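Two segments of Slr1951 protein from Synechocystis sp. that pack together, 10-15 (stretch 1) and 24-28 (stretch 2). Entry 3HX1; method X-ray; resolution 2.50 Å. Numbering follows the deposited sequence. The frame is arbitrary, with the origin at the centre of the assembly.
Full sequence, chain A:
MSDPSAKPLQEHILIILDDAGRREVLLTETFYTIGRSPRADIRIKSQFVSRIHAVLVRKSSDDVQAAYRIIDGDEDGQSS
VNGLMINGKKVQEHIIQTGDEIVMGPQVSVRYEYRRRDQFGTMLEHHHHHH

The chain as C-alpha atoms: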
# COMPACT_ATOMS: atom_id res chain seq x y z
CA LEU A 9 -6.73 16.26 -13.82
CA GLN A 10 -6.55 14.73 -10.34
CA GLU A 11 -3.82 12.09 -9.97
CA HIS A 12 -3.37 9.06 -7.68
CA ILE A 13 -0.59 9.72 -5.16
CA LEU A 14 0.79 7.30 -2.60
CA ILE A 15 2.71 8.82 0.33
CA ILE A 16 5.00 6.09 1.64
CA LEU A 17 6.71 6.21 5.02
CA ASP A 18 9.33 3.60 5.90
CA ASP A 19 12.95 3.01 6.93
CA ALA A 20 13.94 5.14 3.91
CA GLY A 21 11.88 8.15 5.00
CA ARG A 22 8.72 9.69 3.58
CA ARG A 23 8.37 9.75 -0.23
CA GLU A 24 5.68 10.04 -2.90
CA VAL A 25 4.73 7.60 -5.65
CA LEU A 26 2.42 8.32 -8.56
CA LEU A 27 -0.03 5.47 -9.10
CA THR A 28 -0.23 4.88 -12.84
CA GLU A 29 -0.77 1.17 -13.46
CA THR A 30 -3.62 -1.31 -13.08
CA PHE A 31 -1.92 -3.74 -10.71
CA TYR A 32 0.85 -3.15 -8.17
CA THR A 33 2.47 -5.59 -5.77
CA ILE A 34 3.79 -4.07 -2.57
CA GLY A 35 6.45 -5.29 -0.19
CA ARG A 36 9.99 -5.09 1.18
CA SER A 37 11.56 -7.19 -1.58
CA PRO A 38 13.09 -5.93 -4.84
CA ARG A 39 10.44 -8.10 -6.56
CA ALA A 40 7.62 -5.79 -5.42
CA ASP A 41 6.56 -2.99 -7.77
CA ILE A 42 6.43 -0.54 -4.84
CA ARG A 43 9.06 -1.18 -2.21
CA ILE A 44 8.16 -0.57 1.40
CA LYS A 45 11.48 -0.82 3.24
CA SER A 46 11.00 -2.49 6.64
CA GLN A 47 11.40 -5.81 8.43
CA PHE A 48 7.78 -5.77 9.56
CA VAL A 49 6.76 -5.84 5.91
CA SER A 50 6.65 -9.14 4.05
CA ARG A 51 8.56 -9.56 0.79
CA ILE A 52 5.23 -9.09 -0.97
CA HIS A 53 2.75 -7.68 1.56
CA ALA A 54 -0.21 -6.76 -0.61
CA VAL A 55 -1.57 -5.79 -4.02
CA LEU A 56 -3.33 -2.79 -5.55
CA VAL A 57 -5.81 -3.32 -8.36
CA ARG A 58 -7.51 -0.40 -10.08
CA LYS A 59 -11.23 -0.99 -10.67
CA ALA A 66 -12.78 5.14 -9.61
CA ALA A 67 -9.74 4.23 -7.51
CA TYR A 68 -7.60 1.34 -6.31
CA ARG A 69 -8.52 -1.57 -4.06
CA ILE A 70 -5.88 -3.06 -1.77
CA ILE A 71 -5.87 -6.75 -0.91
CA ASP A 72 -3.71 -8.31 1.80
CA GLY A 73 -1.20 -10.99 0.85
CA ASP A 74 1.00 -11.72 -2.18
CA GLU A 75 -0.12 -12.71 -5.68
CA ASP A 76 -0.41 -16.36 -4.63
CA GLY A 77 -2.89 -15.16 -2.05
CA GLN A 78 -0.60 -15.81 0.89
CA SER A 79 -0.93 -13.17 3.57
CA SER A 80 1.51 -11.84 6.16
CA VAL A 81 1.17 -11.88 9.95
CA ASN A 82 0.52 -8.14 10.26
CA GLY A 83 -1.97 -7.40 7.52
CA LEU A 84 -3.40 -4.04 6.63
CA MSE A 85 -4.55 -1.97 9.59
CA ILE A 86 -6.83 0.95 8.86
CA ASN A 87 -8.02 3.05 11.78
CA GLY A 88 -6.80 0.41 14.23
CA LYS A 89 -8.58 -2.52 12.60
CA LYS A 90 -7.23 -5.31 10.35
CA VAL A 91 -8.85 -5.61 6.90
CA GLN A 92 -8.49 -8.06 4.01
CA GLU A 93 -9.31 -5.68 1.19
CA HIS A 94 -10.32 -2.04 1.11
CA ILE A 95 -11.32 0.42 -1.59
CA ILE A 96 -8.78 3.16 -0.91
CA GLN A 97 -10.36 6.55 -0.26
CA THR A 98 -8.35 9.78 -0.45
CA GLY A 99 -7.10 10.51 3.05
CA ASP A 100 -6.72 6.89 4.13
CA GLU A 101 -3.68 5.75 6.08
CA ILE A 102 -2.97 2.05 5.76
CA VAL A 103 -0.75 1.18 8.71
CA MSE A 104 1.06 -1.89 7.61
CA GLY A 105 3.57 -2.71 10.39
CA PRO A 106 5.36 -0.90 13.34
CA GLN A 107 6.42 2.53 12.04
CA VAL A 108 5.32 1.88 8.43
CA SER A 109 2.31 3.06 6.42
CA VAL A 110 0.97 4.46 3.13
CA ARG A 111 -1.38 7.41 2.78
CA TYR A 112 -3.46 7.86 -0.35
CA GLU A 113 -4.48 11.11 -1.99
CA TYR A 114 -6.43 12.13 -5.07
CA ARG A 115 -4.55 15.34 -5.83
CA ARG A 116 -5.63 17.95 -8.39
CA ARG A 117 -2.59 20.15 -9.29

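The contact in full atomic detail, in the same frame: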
# COMPACT_ATOMS: atom_id res chain seq x y z
N GLN A 10 -6.98 15.37 -11.58
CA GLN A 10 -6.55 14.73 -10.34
C GLN A 10 -5.74 13.45 -10.59
O GLN A 10 -6.09 12.65 -11.46
CB GLN A 10 -7.76 14.41 -9.48
CG GLN A 10 -8.64 15.60 -9.16
CD GLN A 10 -10.00 15.18 -8.63
OE1 GLN A 10 -10.77 14.53 -9.34
NE2 GLN A 10 -10.30 15.55 -7.39
N GLU A 11 -4.66 13.27 -9.83
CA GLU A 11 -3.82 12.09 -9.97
C GLU A 11 -3.72 11.29 -8.67
O GLU A 11 -3.86 11.84 -7.58
CB GLU A 11 -2.42 12.48 -10.46
CG GLU A 11 -1.83 13.73 -9.81
CD GLU A 11 -0.45 14.09 -10.37
OE1 GLU A 11 -0.10 13.59 -11.46
OE2 GLU A 11 0.28 14.87 -9.72
N HIS A 12 -3.48 9.98 -8.81
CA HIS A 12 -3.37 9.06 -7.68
C HIS A 12 -1.98 9.10 -7.08
O HIS A 12 -1.01 8.68 -7.72
CB HIS A 12 -3.69 7.64 -8.14
CG HIS A 12 -5.05 7.50 -8.75
ND1 HIS A 12 -6.21 7.63 -8.03
CD2 HIS A 12 -5.43 7.29 -10.04
CE1 HIS A 12 -7.25 7.50 -8.84
NE2 HIS A 12 -6.80 7.29 -10.06
N ILE A 13 -1.88 9.61 -5.85
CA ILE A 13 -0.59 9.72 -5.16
C ILE A 13 -0.52 8.88 -3.90
O ILE A 13 -1.43 8.91 -3.07
CB ILE A 13 -0.29 11.18 -4.77
CG1 ILE A 13 -0.20 12.06 -6.02
CG2 ILE A 13 1.01 11.25 -4.00
CD1 ILE A 13 0.81 11.59 -7.04
N LEU A 14 0.58 8.15 -3.76
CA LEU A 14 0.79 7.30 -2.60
C LEU A 14 1.95 7.84 -1.76
O LEU A 14 3.10 7.82 -2.22
CB LEU A 14 1.10 5.87 -3.07
CG LEU A 14 0.66 4.73 -2.16
CD1 LEU A 14 -0.85 4.81 -1.96
CD2 LEU A 14 1.05 3.39 -2.77
N ILE A 15 1.66 8.33 -0.55
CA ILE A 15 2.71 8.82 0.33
C ILE A 15 3.20 7.66 1.19
O ILE A 15 2.49 7.16 2.07
CB ILE A 15 2.21 9.95 1.26
CG1 ILE A 15 1.67 11.12 0.44
CG2 ILE A 15 3.35 10.44 2.17
CD1 ILE A 15 0.24 10.93 -0.01
N GLU A 24 6.92 10.16 -2.13
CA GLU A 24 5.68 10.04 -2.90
C GLU A 24 5.83 9.22 -4.18
O GLU A 24 6.85 9.27 -4.87
CB GLU A 24 5.14 11.43 -3.23
CG GLU A 24 4.26 12.02 -2.15
CD GLU A 24 3.77 13.42 -2.48
OE1 GLU A 24 3.66 13.75 -3.68
OE2 GLU A 24 3.48 14.19 -1.54
N VAL A 25 4.78 8.45 -4.47
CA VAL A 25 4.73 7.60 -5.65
C VAL A 25 3.46 7.94 -6.42
O VAL A 25 2.39 8.14 -5.82
CB VAL A 25 4.67 6.12 -5.26
CG1 VAL A 25 4.52 5.26 -6.49
CG2 VAL A 25 5.91 5.74 -4.49
N LEU A 26 3.58 8.03 -7.73
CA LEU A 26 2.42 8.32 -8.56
C LEU A 26 1.87 6.98 -8.99
O LEU A 26 2.61 6.15 -9.52
CB LEU A 26 2.84 9.13 -9.78
CG LEU A 26 1.70 9.42 -10.75
CD1 LEU A 26 0.75 10.43 -10.13
CD2 LEU A 26 2.27 9.94 -12.06
N LEU A 27 0.59 6.74 -8.73
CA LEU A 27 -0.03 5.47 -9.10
C LEU A 27 -0.54 5.59 -10.53
O LEU A 27 -1.48 6.34 -10.82
CB LEU A 27 -1.15 5.14 -8.14
CG LEU A 27 -0.88 3.94 -7.23
CD1 LEU A 27 0.55 3.91 -6.76
CD2 LEU A 27 -1.84 3.99 -6.05
N THR A 28 0.08 4.83 -11.42
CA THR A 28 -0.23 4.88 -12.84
C THR A 28 -0.80 3.59 -13.43
O THR A 28 -1.65 3.64 -14.31
CB THR A 28 1.07 5.24 -13.63
OG1 THR A 28 1.30 6.65 -13.57
CG2 THR A 28 0.98 4.78 -15.08
O HOH W 1 -2.42 8.75 -11.41

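Two neighbouring strands of one chain pair here as an antiparallel ladder, held by three direct backbone hydrogen bonds and one water bridge, with mostly apolar side chains meeting across each face. The strand directions differ by 147°, so the antiparallel pairing carries a marked twist, and the axes approach to 4.6 Å. The register runs His12 with Leu27, Ile13 with Leu26, Leu14 with Val25 and Ile15 with Glu24.

Leu14 and Val25 form the complete hydrogen-bonded pair. Leu14 N donates to Val25 O at 2.7 Å and is almost straight, at 174°; Val25 N returns the bond to Leu14 O at 2.9 Å, more bent at 150°. Two residues along, Leu27 N donates to His12 O at 2.7 Å and 171°, but the return bond is replaced by a water. That water accepts from His12 N at 3.1 Å and donates to Leu27 O at 2.7 Å, so both polar groups remain satisfied where the strands begin to separate. Between these bonds, CA-H groups also face carbonyls: Ile13 CA lies 3.4 Å from Val25 O, and Leu26 CA lies 3.5 Å from His12 O. Each of these oxygens thus receives an N-H and a CA-H from the opposing strand.

Side chains alternate between the faces. On one, His12, Leu14, Val25 and Leu27 gather. Leu14 meets its direct partner, with its CB 4.2 Å from Val25 CB, and also reaches diagonally, its CD2 4.1 Å from Leu27 CD1. These are ordinary van der Waals separations, with no directional bond involved. His12 CB sits 3.6 Å from Leu27 CB, while the ring presents its edge, near its plane, to Leu27 O; His12 ND1 is hydrogen-bonded elsewhere in the structure.

The other face carries Ile13, Ile15, Glu24 and Leu26. Although Ile13 and Leu26 leave the backbone toward this face, their ends come nearer to the opposing strand, bringing Ile13 CD1 within 3.3 Å of Leu26 CD1, a very tight methyl contact. Leu26 CD1 also lies 3.5 Å from Glu11 OE1, a polar atom against a methyl. Glu24 contributes its aliphatic stem, with CG 3.8 Å from Ile15 CG1, and Glu24 OE1 also lies 3.7 Å from Ile13 CG2; its carboxylate oxygens are bonded elsewhere in the structure.

The rule to read is economical: backbone bonds fix the register, buried Leu14 and Leu27 reinforce one face, and on the other an exposed leucine and a glutamate cover isoleucines. Altogether the pairing buries 472 Å², counting both sides.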